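Local coordinates for uncharacterized protein A6V7T0 (Pseudomonas aeruginosa, PDB 3K12) that is of unknown function but belongs to the YjgF-like clan of small trimeric alpha-beta proteins, in which helices pack on one face of a mixed beta-sheet, at residues Leu66-Asp72 with Trp104-Ile109; Leu76-Trp80 with Thr91-Ser95; Gly25-Asp29 with Arg40-Glu44. All blocks are in the same frame, centred on the assembly; numbering follows the deposited sequence.

How the contacts relate
After strands 3-7 and 12-17, strand 20-26 leads into helix 35-52. Contact 3 joins the strand end and the following loop to the body of the helix, closing a short loop before the other contacts begin. Strand 60-67 then opens contact 1 at Leu66-Asp72. The chain continues through helix 73-83 and strand 91-96, which meet in contact 2, so contact 2 falls entirely within the loop that contact 1 closes at Trp104-Ile109. All three reach one sheet. Met108 links them: its O lies 2.8 Å from N of Gln26 in contact 3, and its CE lies 3.8 Å from CD1 of Leu76 in contact 2. Val79 CG1, 4.0 Å from Leu43 CD1, packs helix 73-83 against helix 35-52.

Contact 1. Residues Leu66-Asp72 with Trp104-Ile109; sequences LLAHRED and WRVEMI
This is an antiparallel strand pairing near the middle of the sheet, where the end of strand 60-67 meets the start of strand 106-113. Leu66 and Glu107 form a hydrogen-bonded pair, CA-CA 5.1 Å. Leu66 N donates to Glu107 O at 2.8 Å, and Glu107 N donates to Leu66 O at 2.9 Å. Leu67 and Val106 follow as a non-hydrogen-bonded pair, CA-CA 4.5 Å. Their side chains lie on the face that packs against Ile35 of helix 35-52. Leu66 and Glu107 lie on the other face, toward a second subunit, consistent with the trimeric YjgF-like fold. There Leu66 CD1 is 4.3 Å from Ile109 CD1. Glu107 OE1 hydrogen-bonds a bound glycerol.

Beyond the strands, Ala68 N donates to Arg105 O at 2.9 Å. The chain then turns into a 3-10 segment, 70-72, with Asp72 N bonded to His69 O at 3.0 Å. Asp72 (chi1 m) forms a salt bridge from OD2 to Arg105 NH1, 2.9 Å. Arg105 reaches it with chi1 m and chi2 and chi3 t. Water 1 donates to Asp72 OD2 (2.8 Å) and Arg105 O (2.7 Å).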
ATOM      1  N   LEU D  66       7.643  -5.972   0.305  1.00 12.67           N
ATOM      2  CA  LEU D  66       8.048  -6.182   1.694  1.00 13.19           C
ATOM      3  C   LEU D  66       9.177  -7.203   1.651  1.00 15.33           C
ATOM      4  O   LEU D  66       8.967  -8.339   1.252  1.00 15.45           O
ATOM      5  CB  LEU D  66       6.848  -6.669   2.538  1.00 13.32           C
ATOM      6  CG  LEU D  66       5.539  -5.896   2.362  1.00 13.07           C
ATOM      7  CD1 LEU D  66       4.423  -6.611   3.119  1.00 15.22           C
ATOM      8  CD2 LEU D  66       5.736  -4.483   2.924  1.00 15.28           C
ATOM      9  N   LEU D  67      10.365  -6.779   2.061  1.00 14.61           N
ATOM     10  CA  LEU D  67      11.571  -7.587   1.919  1.00 15.80           C
ATOM     11  C   LEU D  67      12.009  -8.059   3.293  1.00 16.00           C
ATOM     12  O   LEU D  67      12.122  -7.255   4.204  1.00 17.18           O
ATOM     13  CB  LEU D  67      12.656  -6.756   1.220  1.00 16.39           C
ATOM     14  CG  LEU D  67      13.999  -7.451   0.989  1.00 17.23           C
ATOM     15  CD1 LEU D  67      13.913  -8.565  -0.060  1.00 16.32           C
ATOM     16  CD2 LEU D  67      14.968  -6.402   0.441  1.00 18.12           C
ATOM     17  N   ALA D  68      12.252  -9.362   3.459  1.00 16.73           N
ATOM     18  CA  ALA D  68      12.573  -9.889   4.792  1.00 17.55           C
ATOM     19  C   ALA D  68      13.984  -9.552   5.287  1.00 19.01           C
ATOM     20  O   ALA D  68      14.169  -9.344   6.489  1.00 19.58           O
ATOM     21  CB  ALA D  68      12.338 -11.406   4.846  1.00 17.81           C
ATOM     22  N   HIS D  69      14.949  -9.510   4.370  1.00 19.40           N
ATOM     23  CA  HIS D  69      16.373  -9.439   4.717  1.00 20.71           C
ATOM     24  C   HIS D  69      17.092  -8.474   3.799  1.00 20.18           C
ATOM     25  O   HIS D  69      17.034  -8.593   2.567  1.00 19.88           O
ATOM     26  CB  HIS D  69      17.037 -10.818   4.601  1.00 21.18           C
ATOM     27  CG  HIS D  69      16.348 -11.900   5.366  1.00 23.06           C
ATOM     28  ND1 HIS D  69      16.345 -11.956   6.744  1.00 26.46           N
ATOM     29  CD2 HIS D  69      15.648 -12.975   4.939  1.00 23.57           C
ATOM     30  CE1 HIS D  69      15.660 -13.018   7.133  1.00 26.99           C
ATOM     31  NE2 HIS D  69      15.227 -13.651   6.059  1.00 26.45           N
ATOM     32  N   ARG D  70      17.819  -7.537   4.411  1.00 21.16           N
ATOM     33  CA  ARG D  70      18.573  -6.517   3.689  1.00 22.15           C
ATOM     34  C   ARG D  70      19.521  -7.074   2.631  1.00 21.53           C
ATOM     35  O   ARG D  70      19.636  -6.508   1.537  1.00 22.38           O
ATOM     36  CB  ARG D  70      19.381  -5.692   4.692  1.00 22.77           C
ATOM     37  CG  ARG D  70      20.267  -4.664   4.026  1.00 25.40           C
ATOM     38  CD  ARG D  70      20.911  -3.775   5.060  1.00 27.68           C
ATOM     39  NE  ARG D  70      19.930  -2.878   5.672  1.00 28.38           N
ATOM     40  CZ  ARG D  70      19.415  -1.811   5.062  1.00 27.46           C
ATOM     41  NH1 ARG D  70      19.769  -1.518   3.811  1.00 29.92           N
ATOM     42  NH2 ARG D  70      18.534  -1.051   5.705  1.00 26.06           N
ATOM     43  N   GLU D  71      20.191  -8.186   2.953  1.00 22.66           N
ATOM     44  CA  GLU D  71      21.169  -8.778   2.042  1.00 24.04           C
ATOM     45  C   GLU D  71      20.542  -9.330   0.759  1.00 23.35           C
ATOM     46  O   GLU D  71      21.260  -9.667  -0.185  1.00 24.66           O
ATOM     47  CB  GLU D  71      22.024  -9.851   2.733  1.00 25.19           C
ATOM     48  CG  GLU D  71      21.295 -11.071   3.236  1.00 28.63           C
ATOM     49  CD  GLU D  71      20.772 -10.953   4.666  1.00 32.67           C
ATOM     50  OE1 GLU D  71      20.631  -9.823   5.217  1.00 31.93           O
ATOM     51  OE2 GLU D  71      20.474 -12.031   5.235  1.00 35.94           O
ATOM     52  N   ASP D  72      19.203  -9.422   0.731  1.00 22.48           N
ATOM     53  CA  ASP D  72      18.475  -9.903  -0.446  1.00 20.92           C
ATOM     54  C   ASP D  72      18.037  -8.800  -1.412  1.00 20.07           C
ATOM     55  O   ASP D  72      17.451  -9.076  -2.470  1.00 18.40           O
ATOM     56  CB  ASP D  72      17.240 -10.688   0.013  1.00 20.74           C
ATOM     57  CG  ASP D  72      17.572 -12.106   0.464  1.00 22.42           C
ATOM     58  OD1 ASP D  72      18.716 -12.574   0.216  1.00 23.35           O
ATOM     59  OD2 ASP D  72      16.689 -12.762   1.052  1.00 21.61           O
ATOM     60  N   TRP D 104       9.594 -16.912   4.009  1.00 19.44           N
ATOM     61  CA  TRP D 104       9.323 -15.977   2.927  1.00 18.90           C
ATOM     62  C   TRP D 104      10.373 -14.880   2.908  1.00 18.26           C
ATOM     63  O   TRP D 104      10.607 -14.245   3.936  1.00 19.92           O
ATOM     64  CB  TRP D 104       7.970 -15.314   3.167  1.00 18.47           C
ATOM     65  CG  TRP D 104       6.806 -16.271   3.115  1.00 18.41           C
ATOM     66  CD1 TRP D 104       6.780 -17.527   2.559  1.00 19.86           C
ATOM     67  CD2 TRP D 104       5.498 -16.029   3.624  1.00 19.55           C
ATOM     68  NE1 TRP D 104       5.524 -18.081   2.702  1.00 19.35           N
ATOM     69  CE2 TRP D 104       4.719 -17.178   3.351  1.00 18.65           C
ATOM     70  CE3 TRP D 104       4.900 -14.950   4.280  1.00 19.35           C
ATOM     71  CZ2 TRP D 104       3.374 -17.271   3.720  1.00 20.71           C
ATOM     72  CZ3 TRP D 104       3.556 -15.051   4.654  1.00 19.19           C
ATOM     73  CH2 TRP D 104       2.822 -16.200   4.380  1.00 19.80           C
ATOM     74  N   ARG D 105      10.995 -14.648   1.754  1.00 17.73           N
ATOM     75  CA  ARG D 105      12.040 -13.633   1.666  1.00 17.22           C
ATOM     76  C   ARG D 105      11.443 -12.328   1.157  1.00 16.80           C
ATOM     77  O   ARG D 105      12.064 -11.269   1.302  1.00 17.01           O
ATOM     78  CB  ARG D 105      13.183 -14.084   0.732  1.00 17.68           C
ATOM     79  CG  ARG D 105      13.999 -15.249   1.304  1.00 19.05           C
ATOM     80  CD  ARG D 105      15.102 -15.711   0.356  1.00 20.58           C
ATOM     81  NE  ARG D 105      15.879 -16.762   1.029  1.00 22.83           N
ATOM     82  CZ  ARG D 105      16.855 -16.552   1.909  1.00 24.24           C
ATOM     83  NH1 ARG D 105      17.266 -15.327   2.217  1.00 25.45           N
ATOM     84  NH2 ARG D 105      17.451 -17.594   2.486  1.00 26.30           N
ATOM     85  N   VAL D 106      10.243 -12.399   0.585  1.00 15.85           N
ATOM     86  CA  VAL D 106       9.636 -11.214  -0.008  1.00 15.58           C
ATOM     87  C   VAL D 106       8.136 -11.443  -0.185  1.00 15.20           C
ATOM     88  O   VAL D 106       7.665 -12.571  -0.354  1.00 14.33           O
ATOM     89  CB  VAL D 106      10.305 -10.836  -1.368  1.00 15.38           C
ATOM     90  CG1 VAL D 106      10.120 -11.924  -2.427  1.00 16.32           C
ATOM     91  CG2 VAL D 106       9.826  -9.455  -1.858  1.00 18.11           C
ATOM     92  N   GLU D 107       7.386 -10.350  -0.126  1.00 14.50           N
ATOM     93  CA  GLU D 107       5.962 -10.373  -0.365  1.00 14.25           C
ATOM     94  C   GLU D 107       5.618  -9.134  -1.167  1.00 13.54           C
ATOM     95  O   GLU D 107       6.160  -8.059  -0.889  1.00 14.62           O
ATOM     96  CB  GLU D 107       5.203 -10.390   0.956  1.00 14.86           C
ATOM     97  CG  GLU D 107       3.671 -10.389   0.778  1.00 16.30           C
ATOM     98  CD  GLU D 107       2.890 -10.754   2.049  1.00 19.93           C
ATOM     99  OE1 GLU D 107       1.625 -10.678   2.009  1.00 21.73           O
ATOM    100  OE2 GLU D 107       3.502 -11.133   3.066  1.00 20.98           O
HETATM  101  N   MSE D 108       4.755  -9.277  -2.166  1.00 12.09           N
HETATM  102  CA  MSE D 108       4.358  -8.148  -3.028  1.00 12.26           C
HETATM  103  C   MSE D 108       2.857  -7.965  -2.995  1.00 12.58           C
HETATM  104  O   MSE D 108       2.092  -8.951  -2.905  1.00 13.63           O
HETATM  105  CB  MSE D 108       4.760  -8.409  -4.455  1.00 12.68           C
HETATM  106  CG  MSE D 108       6.275  -8.342  -4.603  1.00 14.65           C
HETATM  107 SE   MSE D 108       6.802  -8.468  -6.458  1.00 20.46          SE
HETATM  108  CE  MSE D 108       8.717  -8.619  -6.238  1.00 21.36           C
ATOM    109  N   ILE D 109       2.435  -6.709  -3.125  1.00 11.34           N
ATOM    110  CA  ILE D 109       1.014  -6.326  -3.149  1.00 11.32           C
ATOM    111  C   ILE D 109       0.812  -5.422  -4.354  1.00 10.86           C
ATOM    112  O   ILE D 109       1.590  -4.473  -4.555  1.00 11.19           O
ATOM    113  CB  ILE D 109       0.611  -5.537  -1.869  1.00 11.00           C
ATOM    114  CG1 ILE D 109       1.154  -6.213  -0.616  1.00 13.72           C
ATOM    115  CG2 ILE D 109      -0.923  -5.400  -1.812  1.00 13.21           C
ATOM    116  CD1 ILE D 109       1.155  -5.294   0.650  1.00 16.10           C
TER
HETATM  117  O   HOH W   1      14.619 -11.204   2.161  1.00 22.50           O
HETATM  118  O   HOH W   2      13.551 -15.639   4.884  1.00 37.83           O

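Contact 2. Residues Leu76-Trp80 with Thr91-Ser95; sequences LNQVW and TRACS
Arg92 makes the polar link between helix and strand. Its guanidinium donates twice to one oxygen, Asn77 OD1: from NH2 at 2.9 Å and from NH1 at 3.0 Å. Asn77 has chi1 m and chi2 -32°. Its CA-CB bond runs sideways to the strand, yet its amide oxygen lies at the edge of the guanidinium. The same group makes a cation-pi contact with Trp80. Arg92 CZ sits 4.5 Å from the centroid of the five-membered ring of Trp80, 2° off the ring normal. NH1 of Arg92 is over that face, 3.4 Å from CG of Trp80. The guanidinium meets the ring with its edge, so it does not lie flat on it. Trp80 has chi1 t and chi2 -87°. Arg92 has chi1 p, chi2 t and chi3 m.

Helix 73-83 and strand 91-96 are the last two elements of a beta-alpha-beta unit that starts with strand 60-67. The axes of 76-80 and 91-95 run nearly antiparallel, at 165°, and approach to 12.8 Å. Leu76 stands opposite Cys94, CA-CA 10.1 Å, and Trp80 opposite Arg92, CA-CA 10.6 Å. Within the helix, Trp80 N bonds Leu76 O at 3.0 Å.

Outward from the arginine, Leu76 (chi1 t, chi2 p) makes an apolar contact, with CD2 3.9 Å from Cys94 SG. Leu76 CD2 also lies 4.2 Å from Arg92 NH2. Leu76 rests on Ile65 too, and Trp80 on Val63, both of strand 60-67. The backbone of Arg92 hydrogen-bonds to the third subunit.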
ATOM      1  N   LEU D  76      16.620  -9.248  -5.337  1.00 16.17           N
ATOM      2  CA  LEU D  76      15.280  -8.809  -5.700  1.00 15.53           C
ATOM      3  C   LEU D  76      15.349  -7.926  -6.931  1.00 14.85           C
ATOM      4  O   LEU D  76      14.614  -8.111  -7.912  1.00 14.41           O
ATOM      5  CB  LEU D  76      14.682  -8.006  -4.526  1.00 15.00           C
ATOM      6  CG  LEU D  76      13.498  -7.084  -4.867  1.00 15.11           C
ATOM      7  CD1 LEU D  76      12.273  -7.926  -5.077  1.00 16.64           C
ATOM      8  CD2 LEU D  76      13.256  -6.037  -3.766  1.00 16.35           C
ATOM      9  N   ASN D  77      16.254  -6.940  -6.889  1.00 14.99           N
ATOM     10  CA  ASN D  77      16.299  -5.983  -7.987  1.00 15.16           C
ATOM     11  C   ASN D  77      16.847  -6.560  -9.289  1.00 15.26           C
ATOM     12  O   ASN D  77      16.461  -6.112 -10.357  1.00 16.37           O
ATOM     13  CB  ASN D  77      17.077  -4.727  -7.607  1.00 15.48           C
ATOM     14  CG  ASN D  77      16.394  -3.942  -6.532  1.00 17.30           C
ATOM     15  OD1 ASN D  77      15.159  -3.917  -6.428  1.00 18.68           O
ATOM     16  ND2 ASN D  77      17.187  -3.301  -5.692  1.00 21.76           N
ATOM     17  N   GLN D  78      17.713  -7.565  -9.166  1.00 16.59           N
ATOM     18  CA  GLN D  78      18.251  -8.284 -10.333  1.00 18.18           C
ATOM     19  C   GLN D  78      17.102  -8.870 -11.152  1.00 17.53           C
ATOM     20  O   GLN D  78      17.020  -8.661 -12.368  1.00 17.62           O
ATOM     21  CB  GLN D  78      19.213  -9.379  -9.864  1.00 19.57           C
ATOM     22  CG  GLN D  78      19.805 -10.298 -10.944  1.00 24.50           C
ATOM     23  CD  GLN D  78      20.420 -11.561 -10.319  1.00 29.18           C
ATOM     24  OE1 GLN D  78      20.439 -12.633 -10.937  1.00 35.34           O
ATOM     25  NE2 GLN D  78      20.888 -11.447  -9.088  1.00 29.50           N
ATOM     26  N   VAL D  79      16.190  -9.562 -10.476  1.00 16.22           N
ATOM     27  CA  VAL D  79      15.038 -10.141 -11.182  1.00 15.18           C
ATOM     28  C   VAL D  79      14.074  -9.059 -11.677  1.00 14.01           C
ATOM     29  O   VAL D  79      13.610  -9.100 -12.816  1.00 14.65           O
ATOM     30  CB  VAL D  79      14.304 -11.177 -10.289  1.00 14.43           C
ATOM     31  CG1 VAL D  79      13.076 -11.729 -10.974  1.00 18.04           C
ATOM     32  CG2 VAL D  79      15.267 -12.291  -9.908  1.00 17.94           C
ATOM     33  N   TRP D  80      13.754  -8.092 -10.793  1.00 13.79           N
ATOM     34  CA  TRP D  80      12.889  -6.982 -11.163  1.00 13.84           C
ATOM     35  C   TRP D  80      13.336  -6.326 -12.480  1.00 13.41           C
ATOM     36  O   TRP D  80      12.535  -6.076 -13.369  1.00 14.24           O
ATOM     37  CB  TRP D  80      12.865  -5.955 -10.009  1.00 13.43           C
ATOM     38  CG  TRP D  80      11.909  -4.823 -10.228  1.00 11.33           C
ATOM     39  CD1 TRP D  80      12.158  -3.661 -10.877  1.00 12.86           C
ATOM     40  CD2 TRP D  80      10.529  -4.765  -9.809  1.00 11.87           C
ATOM     41  NE1 TRP D  80      11.026  -2.863 -10.896  1.00 14.12           N
ATOM     42  CE2 TRP D  80      10.016  -3.520 -10.242  1.00 12.92           C
ATOM     43  CE3 TRP D  80       9.686  -5.637  -9.108  1.00 13.46           C
ATOM     44  CZ2 TRP D  80       8.684  -3.107  -9.985  1.00 13.13           C
ATOM     45  CZ3 TRP D  80       8.371  -5.237  -8.847  1.00 14.07           C
ATOM     46  CH2 TRP D  80       7.882  -3.984  -9.295  1.00 13.47           C
ATOM     47  N   THR D  91       5.312   1.626 -10.617  1.00 10.27           N
ATOM     48  CA  THR D  91       5.823   2.293  -9.418  1.00  9.83           C
ATOM     49  C   THR D  91       5.964   1.275  -8.305  1.00 11.06           C
ATOM     50  O   THR D  91       5.210   0.299  -8.255  1.00 10.95           O
ATOM     51  CB  THR D  91       4.921   3.466  -8.975  1.00 10.67           C
ATOM     52  OG1 THR D  91       3.690   2.963  -8.408  1.00 11.34           O
ATOM     53  CG2 THR D  91       4.649   4.404 -10.135  1.00 10.24           C
ATOM     54  N   ARG D  92       6.906   1.493  -7.402  1.00 10.72           N
ATOM     55  CA  ARG D  92       7.179   0.544  -6.339  1.00 10.77           C
ATOM     56  C   ARG D  92       7.616   1.260  -5.078  1.00 11.12           C
ATOM     57  O   ARG D  92       8.089   2.392  -5.120  1.00 11.69           O
ATOM     58  CB  ARG D  92       8.169  -0.547  -6.774  1.00 12.74           C
ATOM     59  CG  ARG D  92       9.377  -0.065  -7.542  1.00 14.50           C
ATOM     60  CD  ARG D  92      10.434  -1.160  -7.679  1.00 14.64           C
ATOM     61  NE  ARG D  92      11.329  -1.247  -6.531  1.00 15.91           N
ATOM     62  CZ  ARG D  92      12.298  -2.153  -6.432  1.00 16.54           C
ATOM     63  NH1 ARG D  92      12.465  -3.060  -7.402  1.00 16.87           N
ATOM     64  NH2 ARG D  92      13.075  -2.189  -5.354  1.00 17.69           N
ATOM     65  N   ALA D  93       7.472   0.579  -3.969  1.00 11.20           N
ATOM     66  CA  ALA D  93       8.014   1.057  -2.696  1.00 10.66           C
ATOM     67  C   ALA D  93       8.442  -0.157  -1.905  1.00 11.81           C
ATOM     68  O   ALA D  93       7.627  -1.048  -1.643  1.00 12.28           O
ATOM     69  CB  ALA D  93       6.990   1.881  -1.933  1.00 12.03           C
ATOM     70  N   CYS D  94       9.715  -0.207  -1.547  1.00 12.24           N
ATOM     71  CA  CYS D  94      10.287  -1.388  -0.911  1.00 13.64           C
ATOM     72  C   CYS D  94      10.815  -0.994   0.435  1.00 14.37           C
ATOM     73  O   CYS D  94      11.518   0.011   0.540  1.00 16.41           O
ATOM     74  CB  CYS D  94      11.447  -1.907  -1.763  1.00 14.11           C
ATOM     75  SG  CYS D  94      12.314  -3.380  -1.046  1.00 17.16           S
ATOM     76  N   SER D  95      10.471  -1.775   1.449  1.00 14.19           N
ATOM     77  CA  SER D  95      11.040  -1.597   2.791  1.00 15.28           C
ATOM     78  C   SER D  95      11.236  -2.965   3.458  1.00 15.73           C
ATOM     79  O   SER D  95      10.779  -3.993   2.937  1.00 15.35           O
ATOM     80  CB  SER D  95      10.140  -0.667   3.614  1.00 16.31           C
ATOM     81  OG  SER D  95       8.887  -1.295   3.898  1.00 18.71           O
TER

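Contact 3. Residues Gly25-Asp29 with Arg40-Glu44; sequences GQVAD and RQILE
Ile42 of helix 35-52 packs against the backbone of Gln26-Ala28 as the chain leaves strand 20-26. Its chi1 m, chi2 t rotamer sends CD1 to within 3.6 Å of Gln26 O. CG1 of Ile42 lies 3.6 Å from Val27 C and 3.7 Å from Ala28 N. CG2 of Ile42 lies 3.7 Å from Gln26 CB. Ala28 and Ile42 have the nearest CA atoms, 5.6 Å apart.

This is helix-on-sheet packing of the YjgF-like fold. Ile42 also touches Val106 and Met108 on the neighbouring strand.

The CA-CB bond of Gln26 points toward the helix, with chi1 and chi2 both m. OE1 accepts from Asn45 ND2 of the same helix, and NE2 donates to Gly24 O. The CA-CB bond of Val27 points away from the helix, and its side chain packs on Trp104 and Glu107. Gln41 has chi1 m and chi2 t and reaches the loop: its OE1 is 3.6 Å from Ala28 CB and 3.9 Å from Asp29 CB. That oxygen accepts a hydrogen bond from Asp30 N, just past the segment.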
ATOM      1  N   GLY D  25      -1.546  -9.995  -1.045  1.00 12.67           N
ATOM      2  CA  GLY D  25      -0.185 -10.364  -0.709  1.00 13.13           C
ATOM      3  C   GLY D  25       0.251 -11.628  -1.416  1.00 13.08           C
ATOM      4  O   GLY D  25      -0.380 -12.695  -1.293  1.00 14.41           O
ATOM      5  N   GLN D  26       1.318 -11.500  -2.187  1.00 12.36           N
ATOM      6  CA  GLN D  26       1.863 -12.621  -2.958  1.00 13.03           C
ATOM      7  C   GLN D  26       3.190 -13.063  -2.387  1.00 13.04           C
ATOM      8  O   GLN D  26       4.124 -12.253  -2.261  1.00 13.11           O
ATOM      9  CB  GLN D  26       2.078 -12.178  -4.402  1.00 13.46           C
ATOM     10  CG  GLN D  26       0.784 -11.910  -5.176  1.00 13.87           C
ATOM     11  CD  GLN D  26      -0.083 -13.134  -5.256  1.00 18.67           C
ATOM     12  OE1 GLN D  26       0.364 -14.177  -5.700  1.00 22.64           O
ATOM     13  NE2 GLN D  26      -1.338 -13.021  -4.807  1.00 18.71           N
ATOM     14  N   VAL D  27       3.290 -14.356  -2.057  1.00 13.30           N
ATOM     15  CA  VAL D  27       4.536 -14.954  -1.549  1.00 15.03           C
ATOM     16  C   VAL D  27       4.856 -16.206  -2.377  1.00 15.96           C
ATOM     17  O   VAL D  27       4.008 -16.678  -3.126  1.00 15.99           O
ATOM     18  CB  VAL D  27       4.444 -15.324  -0.066  1.00 16.14           C
ATOM     19  CG1 VAL D  27       4.154 -14.076   0.766  1.00 17.38           C
ATOM     20  CG2 VAL D  27       3.354 -16.372   0.150  1.00 18.02           C
ATOM     21  N   ALA D  28       6.075 -16.719  -2.247  1.00 17.27           N
ATOM     22  CA  ALA D  28       6.495 -17.866  -3.059  1.00 19.22           C
ATOM     23  C   ALA D  28       5.793 -19.134  -2.595  1.00 20.64           C
ATOM     24  O   ALA D  28       5.812 -19.450  -1.412  1.00 21.21           O
ATOM     25  CB  ALA D  28       8.011 -18.047  -2.953  1.00 18.32           C
ATOM     26  N   ASP D  29       5.194 -19.852  -3.543  1.00 22.96           N
ATOM     27  CA  ASP D  29       4.619 -21.182  -3.277  1.00 25.67           C
ATOM     28  C   ASP D  29       5.655 -22.141  -2.681  1.00 25.98           C
ATOM     29  O   ASP D  29       5.335 -22.950  -1.803  1.00 26.42           O
ATOM     30  CB  ASP D  29       4.083 -21.786  -4.566  1.00 26.23           C
ATOM     31  CG  ASP D  29       2.661 -21.357  -4.869  1.00 31.08           C
ATOM     32  OD1 ASP D  29       1.994 -20.778  -3.979  1.00 34.64           O
ATOM     33  OD2 ASP D  29       2.200 -21.611  -6.010  1.00 36.41           O
ATOM     34  N   ARG D  40      10.961 -14.502  -8.674  1.00 17.02           N
ATOM     35  CA  ARG D  40      10.476 -15.015  -9.952  1.00 18.15           C
ATOM     36  C   ARG D  40       9.133 -15.721  -9.771  1.00 16.67           C
ATOM     37  O   ARG D  40       8.228 -15.509 -10.568  1.00 17.85           O
ATOM     38  CB  ARG D  40      11.446 -16.062 -10.495  1.00 18.99           C
ATOM     39  CG  ARG D  40      12.824 -15.573 -10.751  1.00 22.35           C
ATOM     40  CD  ARG D  40      13.838 -16.732 -11.057  1.00 25.15           C
ATOM     41  NE  ARG D  40      15.095 -16.088 -11.417  1.00 25.04           N
ATOM     42  CZ  ARG D  40      15.220 -15.361 -12.530  1.00 24.56           C
ATOM     43  NH1 ARG D  40      16.340 -14.723 -12.810  1.00 26.52           N
ATOM     44  NH2 ARG D  40      14.193 -15.286 -13.358  1.00 27.04           N
ATOM     45  N   GLN D  41       9.045 -16.585  -8.763  1.00 16.44           N
ATOM     46  CA  GLN D  41       7.782 -17.297  -8.469  1.00 16.11           C
ATOM     47  C   GLN D  41       6.615 -16.322  -8.297  1.00 15.38           C
ATOM     48  O   GLN D  41       5.527 -16.533  -8.851  1.00 15.54           O
ATOM     49  CB  GLN D  41       7.865 -18.146  -7.212  1.00 16.54           C
ATOM     50  CG  GLN D  41       8.704 -19.429  -7.334  1.00 19.56           C
ATOM     51  CD  GLN D  41       8.754 -20.158  -6.016  1.00 20.72           C
ATOM     52  OE1 GLN D  41       7.717 -20.540  -5.465  1.00 21.48           O
ATOM     53  NE2 GLN D  41       9.963 -20.322  -5.469  1.00 25.47           N
ATOM     54  N   ILE D  42       6.857 -15.265  -7.519  1.00 14.31           N
ATOM     55  CA  ILE D  42       5.837 -14.265  -7.235  1.00 13.82           C
ATOM     56  C   ILE D  42       5.459 -13.509  -8.491  1.00 11.98           C
ATOM     57  O   ILE D  42       4.281 -13.366  -8.788  1.00 12.19           O
ATOM     58  CB  ILE D  42       6.312 -13.314  -6.124  1.00 13.22           C
ATOM     59  CG1 ILE D  42       6.329 -14.034  -4.768  1.00 13.52           C
ATOM     60  CG2 ILE D  42       5.423 -12.042  -6.075  1.00 15.36           C
ATOM     61  CD1 ILE D  42       7.181 -13.336  -3.739  1.00 16.45           C
ATOM     62  N   LEU D  43       6.451 -13.014  -9.245  1.00 12.07           N
ATOM     63  CA  LEU D  43       6.137 -12.301 -10.450  1.00 13.53           C
ATOM     64  C   LEU D  43       5.442 -13.178 -11.474  1.00 13.04           C
ATOM     65  O   LEU D  43       4.581 -12.693 -12.215  1.00 13.10           O
ATOM     66  CB  LEU D  43       7.385 -11.637 -11.053  1.00 13.45           C
ATOM     67  CG  LEU D  43       7.961 -10.497 -10.184  1.00 13.76           C
ATOM     68  CD1 LEU D  43       9.374 -10.143 -10.700  1.00 16.33           C
ATOM     69  CD2 LEU D  43       7.080  -9.279 -10.279  1.00 15.53           C
ATOM     70  N   GLU D  44       5.811 -14.475 -11.522  1.00 14.71           N
ATOM     71  CA  GLU D  44       5.084 -15.352 -12.438  0.50 15.06           C
ATOM     72  C   GLU D  44       3.624 -15.543 -12.028  1.00 14.69           C
ATOM     73  O   GLU D  44       2.740 -15.539 -12.898  1.00 15.02           O
ATOM     74  CB  GLU D  44       5.738 -16.713 -12.609  0.50 15.95           C
ATOM     75  CG  GLU D  44       4.866 -17.563 -13.501  0.50 16.41           C
ATOM     76  CD  GLU D  44       5.525 -18.805 -13.985  0.50 20.64           C
ATOM     77  OE1 GLU D  44       5.430 -19.071 -15.204  0.50 17.83           O
ATOM     78  OE2 GLU D  44       6.110 -19.508 -13.139  0.50 22.95           O
TER